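PDB 5YCZ: Trypsin/chymotrypsin inhibitor from Alocasia macrorrhizos, which inhibits the serine proteases trypsin and alpha-chymotrypsin as a homodimeric plant inhibitor of the Kunitz (I3) family. Local coordinates for residues Gly9-Arg14 with Asp65-Glu70; Tyr19-Met24 with Asp49-Arg54; Val43-Phe48 with Lys162-Asn167; Arg54-Phe59 with Leu74-Pro79; Ile109-Ser114 with Pro145-Gly150. One frame throughout, in Å; residues are numbered along the deposited sequence.

Contact 1 (Gly9-Arg14 with Asp65-Glu70); sequences GNELQR and DDTVQE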
# COMPACT_ATOMS: atom_id res chain seq x y z
N GLY A 9 -9.65 13.36 18.22
CA GLY A 9 -10.93 12.80 18.59
C GLY A 9 -11.71 12.13 17.47
O GLY A 9 -12.54 11.26 17.74
N ASN A 10 -11.46 12.53 16.21
CA ASN A 10 -12.15 11.95 15.06
C ASN A 10 -11.94 10.44 15.02
O ASN A 10 -11.00 9.90 15.60
CB ASN A 10 -11.64 12.55 13.75
CG ASN A 10 -11.99 14.00 13.59
OD1 ASN A 10 -11.80 14.81 14.51
ND2 ASN A 10 -12.49 14.36 12.41
N GLU A 11 -12.82 9.76 14.30
CA GLU A 11 -12.70 8.32 14.17
C GLU A 11 -11.55 7.97 13.22
O GLU A 11 -10.92 8.84 12.61
CB GLU A 11 -14.01 7.72 13.68
CG GLU A 11 -15.19 8.00 14.58
CD GLU A 11 -16.47 7.36 14.06
OE1 GLU A 11 -16.78 7.55 12.86
OE2 GLU A 11 -17.15 6.68 14.85
N LEU A 12 -11.29 6.67 13.11
CA LEU A 12 -10.21 6.13 12.27
C LEU A 12 -10.83 5.69 10.95
O LEU A 12 -11.40 4.60 10.86
CB LEU A 12 -9.50 4.97 12.95
CG LEU A 12 -8.06 5.23 13.40
CD1 LEU A 12 -8.02 6.45 14.31
CD2 LEU A 12 -7.44 4.03 14.08
N GLN A 13 -10.71 6.53 9.94
CA GLN A 13 -11.34 6.19 8.67
C GLN A 13 -10.60 5.03 8.02
O GLN A 13 -9.39 4.87 8.18
CB GLN A 13 -11.37 7.41 7.75
CG GLN A 13 -12.42 7.34 6.67
CD GLN A 13 -13.56 8.31 6.90
OE1 GLN A 13 -13.38 9.37 7.52
NE2 GLN A 13 -14.76 7.97 6.40
N ARG A 14 -11.35 4.19 7.32
CA ARG A 14 -10.73 3.09 6.60
C ARG A 14 -9.95 3.64 5.42
O ARG A 14 -10.46 4.45 4.64
CB ARG A 14 -11.79 2.10 6.12
CG ARG A 14 -11.32 1.24 4.97
CD ARG A 14 -12.48 0.53 4.30
NE ARG A 14 -13.10 -0.42 5.21
CZ ARG A 14 -12.94 -1.74 5.14
NH1 ARG A 14 -12.16 -2.28 4.20
NH2 ARG A 14 -13.56 -2.52 6.02
N ASP A 65 -18.00 -1.88 8.09
CA ASP A 65 -17.25 -0.96 8.91
C ASP A 65 -16.41 -0.07 8.01
O ASP A 65 -15.64 -0.56 7.19
CB ASP A 65 -16.34 -1.72 9.88
CG ASP A 65 -17.04 -2.12 11.16
OD1 ASP A 65 -17.52 -1.23 11.89
OD2 ASP A 65 -17.11 -3.34 11.43
N ASP A 66 -16.60 1.23 8.13
CA ASP A 66 -15.75 2.19 7.45
C ASP A 66 -15.00 3.05 8.45
O ASP A 66 -14.32 4.00 8.06
CB ASP A 66 -16.56 3.02 6.46
CG ASP A 66 -17.04 2.20 5.28
OD1 ASP A 66 -18.27 1.99 5.15
OD2 ASP A 66 -16.16 1.74 4.51
N THR A 67 -15.15 2.73 9.73
CA THR A 67 -14.28 3.19 10.79
C THR A 67 -13.66 1.95 11.42
O THR A 67 -14.16 0.84 11.24
CB THR A 67 -15.06 4.00 11.83
OG1 THR A 67 -15.86 3.12 12.63
CG2 THR A 67 -15.98 5.00 11.16
N VAL A 68 -12.57 2.13 12.14
CA VAL A 68 -11.96 1.01 12.85
C VAL A 68 -12.60 0.88 14.22
O VAL A 68 -12.68 1.86 14.97
CB VAL A 68 -10.44 1.18 12.95
CG1 VAL A 68 -9.90 0.44 14.18
CG2 VAL A 68 -9.79 0.63 11.72
N GLN A 69 -13.05 -0.32 14.56
CA GLN A 69 -13.65 -0.59 15.85
C GLN A 69 -12.65 -1.26 16.78
O GLN A 69 -11.89 -2.14 16.38
CB GLN A 69 -14.89 -1.49 15.70
CG GLN A 69 -16.04 -0.87 14.91
CD GLN A 69 -16.65 0.31 15.61
OE1 GLN A 69 -17.17 0.19 16.72
NE2 GLN A 69 -16.57 1.48 14.98
N GLU A 70 -12.66 -0.82 18.03
CA GLU A 70 -11.90 -1.48 19.08
C GLU A 70 -12.22 -2.97 19.15
O GLU A 70 -13.38 -3.38 19.09
CB GLU A 70 -12.24 -0.83 20.41
CG GLU A 70 -11.10 -0.51 21.27
CD GLU A 70 -11.47 0.57 22.22
OE1 GLU A 70 -12.37 1.36 21.84
OE2 GLU A 70 -10.89 0.64 23.32
O HOH W 1 -14.68 5.58 5.44

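Contact 2 (Tyr19-Met24 with Asp49-Arg54); sequences YATSVM and DEYSGR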
# COMPACT_ATOMS: atom_id res chain seq x y z
N TYR A 19 -0.18 8.28 11.16
CA TYR A 19 1.10 7.96 11.76
C TYR A 19 0.88 7.32 13.13
O TYR A 19 0.04 7.78 13.90
CB TYR A 19 1.95 9.21 11.94
CG TYR A 19 2.37 9.95 10.68
CD1 TYR A 19 3.02 9.29 9.64
CD2 TYR A 19 2.18 11.32 10.57
CE1 TYR A 19 3.41 9.99 8.50
CE2 TYR A 19 2.58 12.03 9.45
CZ TYR A 19 3.19 11.36 8.42
OH TYR A 19 3.58 12.08 7.31
N ALA A 20 1.67 6.29 13.44
CA ALA A 20 1.60 5.62 14.74
C ALA A 20 2.67 6.19 15.66
O ALA A 20 3.74 5.63 15.85
CB ALA A 20 1.76 4.11 14.59
N THR A 21 2.34 7.34 16.27
CA THR A 21 3.27 8.01 17.17
C THR A 21 3.39 7.25 18.48
O THR A 21 2.41 6.74 19.04
CB THR A 21 2.80 9.43 17.47
OG1 THR A 21 1.69 9.41 18.39
CG2 THR A 21 2.37 10.09 16.18
N SER A 22 4.60 7.22 19.01
CA SER A 22 4.84 6.49 20.24
C SER A 22 4.34 7.31 21.43
O SER A 22 4.71 8.47 21.61
CB SER A 22 6.32 6.16 20.34
OG SER A 22 6.73 6.16 21.69
N VAL A 23 3.46 6.70 22.24
CA VAL A 23 3.05 7.33 23.50
C VAL A 23 4.27 7.62 24.38
O VAL A 23 4.55 8.78 24.70
CB VAL A 23 2.03 6.45 24.23
CG1 VAL A 23 1.83 6.96 25.63
CG2 VAL A 23 0.73 6.45 23.47
N MET A 24 4.99 6.58 24.79
CA MET A 24 6.23 6.73 25.55
C MET A 24 7.19 7.68 24.84
O MET A 24 8.09 7.24 24.12
CB MET A 24 6.88 5.36 25.75
CG MET A 24 7.97 5.33 26.79
SD MET A 24 7.26 5.21 28.45
CE MET A 24 5.81 4.19 28.15
N ASP A 49 14.43 10.76 16.33
CA ASP A 49 14.23 12.01 15.60
C ASP A 49 13.09 11.94 14.59
O ASP A 49 12.73 12.99 14.05
CB ASP A 49 15.52 12.43 14.89
CG ASP A 49 16.24 11.26 14.27
OD1 ASP A 49 16.61 10.33 15.03
OD2 ASP A 49 16.46 11.27 13.04
N GLU A 50 12.51 10.77 14.33
CA GLU A 50 11.33 10.65 13.46
C GLU A 50 10.11 10.33 14.31
O GLU A 50 9.68 9.18 14.41
CB GLU A 50 11.52 9.62 12.39
CG GLU A 50 12.03 10.18 11.11
CD GLU A 50 13.49 9.86 10.95
OE1 GLU A 50 13.99 9.05 11.76
OE2 GLU A 50 14.13 10.42 10.03
N TYR A 51 9.50 11.37 14.88
CA TYR A 51 8.33 11.18 15.73
C TYR A 51 7.18 10.51 14.97
O TYR A 51 6.47 9.66 15.54
CB TYR A 51 7.93 12.53 16.34
CG TYR A 51 6.45 12.83 16.59
CD1 TYR A 51 5.82 12.47 17.78
CD2 TYR A 51 5.70 13.53 15.65
CE1 TYR A 51 4.49 12.79 18.01
CE2 TYR A 51 4.38 13.85 15.87
CZ TYR A 51 3.78 13.48 17.05
OH TYR A 51 2.45 13.82 17.24
N SER A 52 7.02 10.81 13.69
CA SER A 52 5.86 10.29 12.98
C SER A 52 6.12 8.96 12.28
O SER A 52 5.17 8.20 12.06
CB SER A 52 5.34 11.33 11.98
OG SER A 52 5.85 11.16 10.66
N GLY A 53 7.38 8.63 11.96
CA GLY A 53 7.63 7.41 11.21
C GLY A 53 7.08 7.52 9.80
O GLY A 53 7.18 8.56 9.16
N ARG A 54 6.48 6.44 9.32
CA ARG A 54 5.82 6.41 8.03
C ARG A 54 4.33 6.18 8.19
O ARG A 54 3.88 5.64 9.21
CB ARG A 54 6.41 5.31 7.13
CG ARG A 54 7.68 5.75 6.47
CD ARG A 54 8.22 4.63 5.64
NE ARG A 54 9.67 4.71 5.56
CZ ARG A 54 10.33 5.18 4.52
NH1 ARG A 54 9.67 5.61 3.44
NH2 ARG A 54 11.67 5.22 4.54
O HOH W 2 4.37 5.80 11.98

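Contact 3 (Val43-Phe48 with Lys162-Asn167); sequences VAQAPF and KNVLLN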
# COMPACT_ATOMS: atom_id res chain seq x y z
N VAL A 43 8.52 -4.68 10.26
CA VAL A 43 8.03 -3.48 10.93
C VAL A 43 8.96 -3.13 12.08
O VAL A 43 9.30 -3.98 12.91
CB VAL A 43 6.59 -3.69 11.40
CG1 VAL A 43 6.00 -2.40 11.99
CG2 VAL A 43 5.76 -4.10 10.20
N ALA A 44 9.40 -1.87 12.12
CA ALA A 44 10.41 -1.41 13.07
C ALA A 44 10.03 -0.04 13.59
O ALA A 44 9.32 0.72 12.94
CB ALA A 44 11.80 -1.35 12.43
N GLN A 45 10.52 0.29 14.79
CA GLN A 45 10.39 1.64 15.31
C GLN A 45 11.53 2.51 14.77
O GLN A 45 12.70 2.18 14.97
CB GLN A 45 10.40 1.66 16.84
CG GLN A 45 10.52 3.06 17.44
CD GLN A 45 10.35 3.12 18.96
OE1 GLN A 45 11.25 2.74 19.73
NE2 GLN A 45 9.20 3.63 19.39
N ALA A 46 11.16 3.62 14.11
CA ALA A 46 12.09 4.66 13.64
C ALA A 46 13.02 5.12 14.76
O ALA A 46 12.74 4.88 15.94
CB ALA A 46 11.30 5.85 13.09
N PRO A 47 14.13 5.79 14.45
CA PRO A 47 14.90 6.43 15.52
C PRO A 47 14.15 7.64 16.07
O PRO A 47 13.18 8.13 15.48
CB PRO A 47 16.21 6.82 14.84
CG PRO A 47 15.82 7.02 13.43
CD PRO A 47 14.78 5.97 13.14
N PHE A 48 14.58 8.10 17.25
CA PHE A 48 13.78 9.07 17.98
C PHE A 48 13.48 10.31 17.14
O PHE A 48 12.36 10.83 17.19
CB PHE A 48 14.50 9.46 19.28
CG PHE A 48 14.70 8.32 20.23
CD1 PHE A 48 13.81 7.25 20.24
CD2 PHE A 48 15.77 8.30 21.11
CE1 PHE A 48 13.98 6.18 21.12
CE2 PHE A 48 15.95 7.24 21.99
CZ PHE A 48 15.05 6.18 22.00
N LYS A 162 20.19 -4.19 15.00
CA LYS A 162 20.15 -3.03 14.11
C LYS A 162 18.83 -2.27 14.24
O LYS A 162 18.78 -1.06 14.00
CB LYS A 162 20.37 -3.47 12.67
CG LYS A 162 21.54 -4.44 12.47
CD LYS A 162 22.38 -4.09 11.23
CE LYS A 162 23.84 -4.53 11.43
NZ LYS A 162 24.49 -3.84 12.60
N ASN A 163 17.76 -2.93 14.64
CA ASN A 163 16.49 -2.24 14.71
C ASN A 163 15.70 -2.69 15.92
O ASN A 163 15.92 -3.76 16.48
CB ASN A 163 15.69 -2.47 13.44
CG ASN A 163 16.31 -1.79 12.25
OD1 ASN A 163 16.98 -2.43 11.43
ND2 ASN A 163 16.14 -0.48 12.17
N VAL A 164 14.77 -1.82 16.31
CA VAL A 164 13.74 -2.14 17.28
C VAL A 164 12.55 -2.69 16.52
O VAL A 164 12.01 -2.03 15.62
CB VAL A 164 13.37 -0.90 18.09
CG1 VAL A 164 12.15 -1.16 18.92
CG2 VAL A 164 14.55 -0.49 18.95
N LEU A 165 12.15 -3.91 16.84
CA LEU A 165 11.08 -4.57 16.12
C LEU A 165 9.87 -4.67 17.05
O LEU A 165 9.91 -4.17 18.19
CB LEU A 165 11.55 -5.93 15.58
CG LEU A 165 12.70 -5.93 14.54
CD1 LEU A 165 12.63 -7.14 13.69
CD2 LEU A 165 12.66 -4.73 13.62
N LEU A 166 8.79 -5.28 16.56
CA LEU A 166 7.59 -5.50 17.36
C LEU A 166 7.42 -7.00 17.60
O LEU A 166 7.24 -7.75 16.64
CB LEU A 166 6.35 -4.96 16.66
CG LEU A 166 6.30 -3.44 16.39
CD1 LEU A 166 5.03 -3.10 15.63
CD2 LEU A 166 6.39 -2.64 17.69
N ASN A 167 7.47 -7.42 18.86
CA ASN A 167 7.19 -8.80 19.22
C ASN A 167 5.98 -8.84 20.14
O ASN A 167 5.35 -7.81 20.41
CB ASN A 167 8.41 -9.46 19.88
CG ASN A 167 8.76 -8.85 21.25
OD1 ASN A 167 8.45 -7.70 21.54
ND2 ASN A 167 9.46 -9.62 22.06
O HOH W 3 8.63 -6.31 13.87

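Contact 4 (Arg54-Phe59 with Leu74-Pro79); sequences RPLAFF and LYIMFP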
# COMPACT_ATOMS: atom_id res chain seq x y z
N ARG A 54 6.48 6.44 9.32
CA ARG A 54 5.82 6.41 8.03
C ARG A 54 4.33 6.18 8.19
O ARG A 54 3.88 5.64 9.21
CB ARG A 54 6.41 5.31 7.13
CG ARG A 54 7.68 5.75 6.47
CD ARG A 54 8.22 4.63 5.64
NE ARG A 54 9.67 4.71 5.56
CZ ARG A 54 10.33 5.18 4.52
NH1 ARG A 54 9.67 5.61 3.44
NH2 ARG A 54 11.67 5.22 4.54
N PRO A 55 3.53 6.58 7.21
CA PRO A 55 2.07 6.48 7.36
C PRO A 55 1.57 5.04 7.26
O PRO A 55 2.04 4.25 6.43
CB PRO A 55 1.53 7.32 6.20
CG PRO A 55 2.68 8.14 5.73
CD PRO A 55 3.92 7.35 6.02
N LEU A 56 0.60 4.72 8.10
CA LEU A 56 -0.12 3.46 8.05
C LEU A 56 -1.55 3.71 7.63
O LEU A 56 -2.08 4.82 7.74
CB LEU A 56 -0.10 2.76 9.41
CG LEU A 56 1.29 2.37 9.90
CD1 LEU A 56 1.34 2.39 11.40
CD2 LEU A 56 1.65 0.99 9.37
N ALA A 57 -2.19 2.65 7.14
CA ALA A 57 -3.62 2.68 6.90
C ALA A 57 -4.19 1.34 7.32
O ALA A 57 -3.50 0.32 7.28
CB ALA A 57 -3.95 2.97 5.44
N PHE A 58 -5.46 1.36 7.76
CA PHE A 58 -6.12 0.22 8.38
C PHE A 58 -7.35 -0.20 7.61
O PHE A 58 -8.06 0.63 7.03
CB PHE A 58 -6.52 0.53 9.80
CG PHE A 58 -5.42 1.12 10.60
CD1 PHE A 58 -4.54 0.30 11.29
CD2 PHE A 58 -5.24 2.50 10.63
CE1 PHE A 58 -3.51 0.85 12.02
CE2 PHE A 58 -4.21 3.05 11.36
CZ PHE A 58 -3.34 2.23 12.06
N PHE A 59 -7.63 -1.50 7.64
CA PHE A 59 -8.65 -2.11 6.80
C PHE A 59 -9.42 -3.12 7.65
O PHE A 59 -8.98 -4.27 7.81
CB PHE A 59 -8.04 -2.78 5.57
CG PHE A 59 -7.33 -1.81 4.69
CD1 PHE A 59 -6.01 -1.46 4.93
CD2 PHE A 59 -7.99 -1.21 3.62
CE1 PHE A 59 -5.35 -0.53 4.12
CE2 PHE A 59 -7.36 -0.28 2.80
CZ PHE A 59 -6.03 0.05 3.04
N LEU A 74 -8.57 -6.39 11.88
CA LEU A 74 -8.30 -5.59 10.69
C LEU A 74 -6.94 -5.98 10.12
O LEU A 74 -6.16 -6.71 10.74
CB LEU A 74 -8.30 -4.11 11.02
CG LEU A 74 -7.48 -3.82 12.27
CD1 LEU A 74 -6.01 -3.69 11.93
CD2 LEU A 74 -7.96 -2.53 12.91
N TYR A 75 -6.65 -5.40 8.97
CA TYR A 75 -5.33 -5.47 8.36
C TYR A 75 -4.65 -4.11 8.46
O TYR A 75 -5.31 -3.07 8.54
CB TYR A 75 -5.41 -5.86 6.90
CG TYR A 75 -6.28 -7.04 6.67
CD1 TYR A 75 -5.95 -8.25 7.24
CD2 TYR A 75 -7.43 -6.94 5.91
CE1 TYR A 75 -6.76 -9.35 7.04
CE2 TYR A 75 -8.24 -8.03 5.70
CZ TYR A 75 -7.90 -9.24 6.27
OH TYR A 75 -8.68 -10.36 6.08
N ILE A 76 -3.33 -4.15 8.44
CA ILE A 76 -2.51 -2.95 8.55
C ILE A 76 -1.49 -2.98 7.43
O ILE A 76 -0.94 -4.04 7.11
CB ILE A 76 -1.80 -2.87 9.92
CG1 ILE A 76 -2.78 -3.11 11.07
CG2 ILE A 76 -1.10 -1.51 10.09
CD1 ILE A 76 -2.10 -3.29 12.43
N MET A 77 -1.20 -1.81 6.87
CA MET A 77 -0.15 -1.71 5.87
C MET A 77 0.46 -0.33 5.86
O MET A 77 -0.11 0.62 6.40
CB MET A 77 -0.68 -2.10 4.49
CG MET A 77 -1.85 -1.28 3.94
SD MET A 77 -1.81 -1.16 2.13
CE MET A 77 -1.83 -2.89 1.68
N PHE A 78 1.67 -0.24 5.31
CA PHE A 78 2.25 1.02 4.91
C PHE A 78 1.90 1.21 3.44
O PHE A 78 2.48 0.53 2.58
CB PHE A 78 3.76 1.01 5.10
CG PHE A 78 4.22 0.91 6.53
CD1 PHE A 78 4.51 2.05 7.26
CD2 PHE A 78 4.43 -0.34 7.12
CE1 PHE A 78 4.97 1.95 8.58
CE2 PHE A 78 4.89 -0.44 8.43
CZ PHE A 78 5.16 0.72 9.16
N PRO A 79 0.99 2.09 3.11
CA PRO A 79 0.58 2.16 1.69
C PRO A 79 1.58 2.93 0.84
O PRO A 79 1.32 4.00 0.30
CB PRO A 79 -0.78 2.86 1.76
CG PRO A 79 -0.69 3.71 2.96
CD PRO A 79 0.27 3.06 3.95

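Contact 5 (Ile109-Ser114 with Pro145-Gly150); sequences IGPHNS and PSCRMG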
# COMPACT_ATOMS: atom_id res chain seq x y z
N ILE A 109 -12.20 -19.38 7.93
CA ILE A 109 -12.41 -19.61 9.36
C ILE A 109 -11.09 -19.90 10.05
O ILE A 109 -10.96 -19.66 11.26
CB ILE A 109 -13.41 -20.76 9.56
CG1 ILE A 109 -14.75 -20.42 8.91
CG2 ILE A 109 -13.62 -21.07 11.02
CD1 ILE A 109 -15.65 -21.62 8.67
N GLY A 110 -10.10 -20.39 9.31
CA GLY A 110 -8.80 -20.66 9.87
C GLY A 110 -8.12 -19.40 10.39
O GLY A 110 -8.34 -18.28 9.90
N PRO A 111 -7.27 -19.58 11.40
CA PRO A 111 -6.48 -18.45 11.89
C PRO A 111 -5.61 -17.90 10.77
O PRO A 111 -5.16 -18.63 9.90
CB PRO A 111 -5.63 -19.08 13.00
CG PRO A 111 -5.45 -20.49 12.55
CD PRO A 111 -6.74 -20.87 11.88
N HIS A 112 -5.39 -16.58 10.79
CA HIS A 112 -4.62 -15.93 9.74
C HIS A 112 -3.74 -14.85 10.35
O HIS A 112 -4.24 -13.96 11.04
CB HIS A 112 -5.54 -15.32 8.68
CG HIS A 112 -4.87 -15.08 7.37
ND1 HIS A 112 -4.13 -16.06 6.74
CD2 HIS A 112 -4.78 -13.97 6.60
CE1 HIS A 112 -3.62 -15.56 5.62
NE2 HIS A 112 -4.00 -14.29 5.51
N ASN A 113 -2.45 -14.90 10.05
CA ASN A 113 -1.47 -14.13 10.81
C ASN A 113 -1.37 -12.67 10.40
O ASN A 113 -0.58 -11.92 11.01
CB ASN A 113 -0.09 -14.77 10.69
CG ASN A 113 0.01 -16.03 11.48
OD1 ASN A 113 0.53 -17.05 11.01
ND2 ASN A 113 -0.50 -15.98 12.70
N SER A 114 -2.13 -12.22 9.40
CA SER A 114 -2.19 -10.80 9.12
C SER A 114 -3.34 -10.10 9.84
O SER A 114 -3.61 -8.93 9.57
CB SER A 114 -2.28 -10.56 7.61
OG SER A 114 -3.06 -11.54 6.97
N PRO A 145 -18.42 -17.17 10.10
CA PRO A 145 -17.79 -18.14 11.00
C PRO A 145 -16.33 -17.79 11.28
O PRO A 145 -15.58 -17.43 10.37
CB PRO A 145 -17.91 -19.46 10.23
CG PRO A 145 -18.24 -19.05 8.80
CD PRO A 145 -19.07 -17.84 8.96
N SER A 146 -15.95 -17.88 12.55
CA SER A 146 -14.60 -17.53 12.98
C SER A 146 -14.10 -18.54 14.00
O SER A 146 -14.89 -19.05 14.81
CB SER A 146 -14.55 -16.11 13.57
OG SER A 146 -15.24 -16.02 14.81
N CYS A 147 -12.80 -18.84 13.95
CA CYS A 147 -12.20 -19.72 14.94
C CYS A 147 -12.23 -19.06 16.32
O CYS A 147 -12.21 -17.83 16.45
CB CYS A 147 -10.76 -20.09 14.56
SG CYS A 147 -9.59 -18.71 14.13
N ARG A 148 -12.25 -19.90 17.36
CA ARG A 148 -12.62 -19.42 18.69
C ARG A 148 -11.43 -19.08 19.58
O ARG A 148 -11.61 -18.34 20.56
CB ARG A 148 -13.50 -20.47 19.38
CG ARG A 148 -15.00 -20.25 19.18
CD ARG A 148 -15.46 -20.63 17.77
NE ARG A 148 -16.89 -20.40 17.55
CZ ARG A 148 -17.53 -20.68 16.41
NH1 ARG A 148 -16.88 -21.21 15.38
NH2 ARG A 148 -18.84 -20.43 16.31
N MET A 149 -10.24 -19.58 19.29
CA MET A 149 -9.11 -19.31 20.16
C MET A 149 -8.81 -17.81 20.22
O MET A 149 -9.22 -17.02 19.35
CB MET A 149 -7.89 -20.07 19.70
CG MET A 149 -7.40 -19.61 18.37
SD MET A 149 -6.77 -21.01 17.43
CE MET A 149 -8.24 -21.53 16.55
N GLY A 150 -8.10 -17.41 21.27
CA GLY A 150 -7.86 -16.01 21.54
C GLY A 150 -6.71 -15.45 20.73
O GLY A 150 -6.25 -16.04 19.75

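Contact 1 (Gly9-Arg14 with Asp65-Glu70)
Arg-14 brings one edge of its guanidinium up to the backbone carbonyl of Asp-65, tying together two loops of the beta-trefoil: segment 9-14 leads into strand 18-22, while segment 65-70 lies between strands 55-60 and 74-77. The grip is side-on: Arg-14 NE and NH2 both donate to Asp-65 O, at 3.2 Å and 3.1 Å. That oxygen sits close to the guanidinium plane, and both nitrogens lie in the plane of the carbonyl. The carboxylate of Asp-66 comes to the same guanidinium differently, well out of its plane and with its own plane turned 70° away; Asp-66 OD2 is 3.8 Å from Arg-14 NE, a long salt bridge of charge alone. Arg-14 NH2 also makes a weak hydrogen bond to Pro-60 O, so the arginine reaches the end of strand 55-60.

The backbones meet in a single bridge at Gln-13 and Thr-67. On its two flanks Val-68 N donates to Leu-12 O at 3.0 Å and Arg-14 N donates to Asp-66 O. Beyond it the CB atoms of Leu-12 and Val-68 pack at 3.9 Å, next to Val-4 and Phe-58, while OE1 of Glu-11 closes on the methyl CG2 of Thr-67. A water accepts from Gln-13 NE2 at 2.6 Å and donates to Asp-66 O at 3.1 Å.

Contact 2 (Tyr19-Met24 with Asp49-Arg54)
Loop 49-54 passes strand 18-22 without a beta bridge, bringing Ser-52 O to 3.4 Å from Tyr-19 CB, while Thr-21 and Ser-52 have the nearest CA atoms, 5.4 Å apart. Ser-52 lies over one face of the Tyr-19 ring. Its CB makes a CH-pi contact 3.6 Å from the ring centroid, and OG stands 3.3 Å above the ring plane, over the centre. The same hydroxyl gives a weak hydrogen bond to Gly-53 O. Tyr-19 CG is anti to its own carbonyl carbon (chi1 -64°), which directs CG toward the loop; the carbonyl carbon of Arg-54 comes in at the ring's edge.

In the beta-trefoil this loop carries the chain from strand 42-45 into strand 55-60, which is the sheet neighbour of strand 18-22. A water lies between the two backbones: it accepts from Ala-20 N at 3.1 Å and is close to the carbonyl oxygens of Ser-52 and Arg-54.

Further along, the methyl of Thr-21 takes the face of the Tyr-51 ring, Thr-21 CG2 standing 4.2 Å from its centroid in a second CH-pi contact, the two side chains running side by side. The hydroxyl of Thr-21 is used elsewhere, in a hydrogen bond with Arg-177 O of strand 176-180. Arg-54 turns its CB away from strand 18-22, and its guanidinium forms a salt bridge with Glu-80 through NH1.

Contact 3 (Val43-Phe48 with Lys162-Asn167)
Gln-45 and Val-164 lie alongside each other on one face of the sheet, Gln-45 CB 3.9 Å from Val-164 CG1. Their first torsions match: Gln-45 CG and Val-164 CG1 are both anti to the backbone N (chi1 169° for Gln-45). The glutamine chain stays extended, and its NE2 is hydrogen-bonded to Gly-28 O. Between the two backbones Gln-45 N donates to Val-164 O at 2.9 Å, from a position tilted 27° out of the carbonyl plane.

Ala-44 and Leu-165 project from the other face. There Leu-165 turns its CD2 branch inward, 3.7 Å from Ala-44 CB and 3.5 Å from Val-43 O. At the next pair, Val-43 CG1 and Leu-166 CD1 touch at 3.8 Å as the two side chains cross obliquely. The backbones are already parting at this end, and a water accepting from Leu-166 N at 2.9 Å lies close to Val-43 O.

The strands belong to one antiparallel sheet of the beta-trefoil, though the short segments 43-45 and 164-167 run at 122° to each other, well short of 180°. Strand 30-33 flanks strand 42-45, strand 153-159 flanks strand 164-168 and offers Leu-157 to Gln-45, Val-164 and Leu-166, and Val-43 and Leu-166 both touch Trp-90.

Contact 4 (Arg54-Phe59 with Leu74-Pro79)
Two neighbouring antiparallel strands of the beta-trefoil, 55-60 and 74-77, meet here, and the first carries Leu-56 and Ala-57, the predicted reactive bond. Both residues are buried in this model. Ala-57 pairs with Met-77 through Ala-57 N to Met-77 O (3.0 Å) and Met-77 N to Ala-57 O (3.2 Å), each donor nearly along the C=O axis. Phe-59 and Tyr-75 form the next hydrogen-bonded pair, where Tyr-75 N, at 2.8 Å from Phe-59 O, stands above the carbonyl plane. Between them Phe-58 and Ile-76 make a non-hydrogen-bonded pair.

Side chains divide between the two faces of this sheet. On the one with Phe-58 and Ile-76, CD1 of the Phe-58 ring rests 3.8 Å from Ile-76 CG1, and the ring meets Phe-178 almost perpendicularly. Leu-56 also turns to this side: its CD2 stands over the centre of the Phe-78 ring, 3.4 Å from the centroid and 8° off the normal, a CH-pi contact. The same methyl touches Ile-76 CG2, while Trp-90 also meets the Phe-78 ring.

On the other face CE1 of Phe-59 lies 3.6 Å from Met-77 CG. Met-77 CG takes the crowded position between N and C (chi1 59°), and the sulfur is oblique to that ring, 5.2 Å from its centroid, a Met-aromatic contact. Pro-81 of the second subunit packs on Phe-59 and Tyr-75, and Pro-79 meets Pro-79 of that subunit.

Contact 5 (Ile109-Ser114 with Pro145-Gly150)
Ile-109 lies against Pro-145 and Cys-147, joining two surface loops of the beta-trefoil at a disulfide-bearing stretch of chain. Loop 109-114 precedes strand 116-120; loop 145-150 comes between strands 131-135 and 153-159. Ile-109 has the most surface buried here and uses both its branches, CG1-CD1 and CG2. Ile-109 CD1 touches Pro-145 CB at 3.5 Å and also meets its CG, the two side chains crossing at about a right angle. Ile-109 CG1 approaches the carbonyl oxygen of Pro-145 at 3.4 Å, anti to the isoleucine's own carbonyl carbon (chi1 -60°). Ile-109 CG2, the branch anti to the backbone N, faces the peptide between Ser-146 and Cys-147, 3.9 Å from Ser-146 C.

Pro-145 therefore works with both its ring and its carbonyl, the ring meeting the end of the isoleucine and the oxygen its middle. All of this is at the surface; the contact's centre lies about 17 Å from the centre of the chain.

Cys-147 has the next largest share of the buried surface. Its backbone N gives a weak, bent hydrogen bond to Ile-109 O, 3.4 Å long with an angle of 130° at the hydrogen. Its sulfur is disulfide-bonded to Cys-138, and Cys-136 pairs with Cys-151, so the loop holding 145-150 is closed by two crosslinks. Pro-111 packs beside the sulfur and also rests on Pro-137. With Cys-147 SG set between its own N and carbonyl carbon (chi1 51°), the sulfur comes 3.3 Å from Ile-109 O and 4.1 Å from Pro-111 CB.

Contact 4 lies nearest the middle of the beta-trefoil, about 7 Å from the chain's centre to its own, and touches each of the other four. Contact 1 packs Val-68 on Phe-58 and Leu-74, its centre about 13 Å from that of contact 4. Contact 2 shares Arg-54 with it, and strands 18-22 and 55-60 are sheet neighbours. Contact 3 belongs to the other large sheet and meets it through Val-43 and Phe-78; contact 5 reaches it through Ser-114 and Tyr-75. Along the chain contact 2 is nested within contact 1, and contacts 4 and 5 within contact 3. The predicted reactive bond lies in central contact 4, whose residues Phe-59, Tyr-75, Met-77 and Pro-79 meet the second subunit.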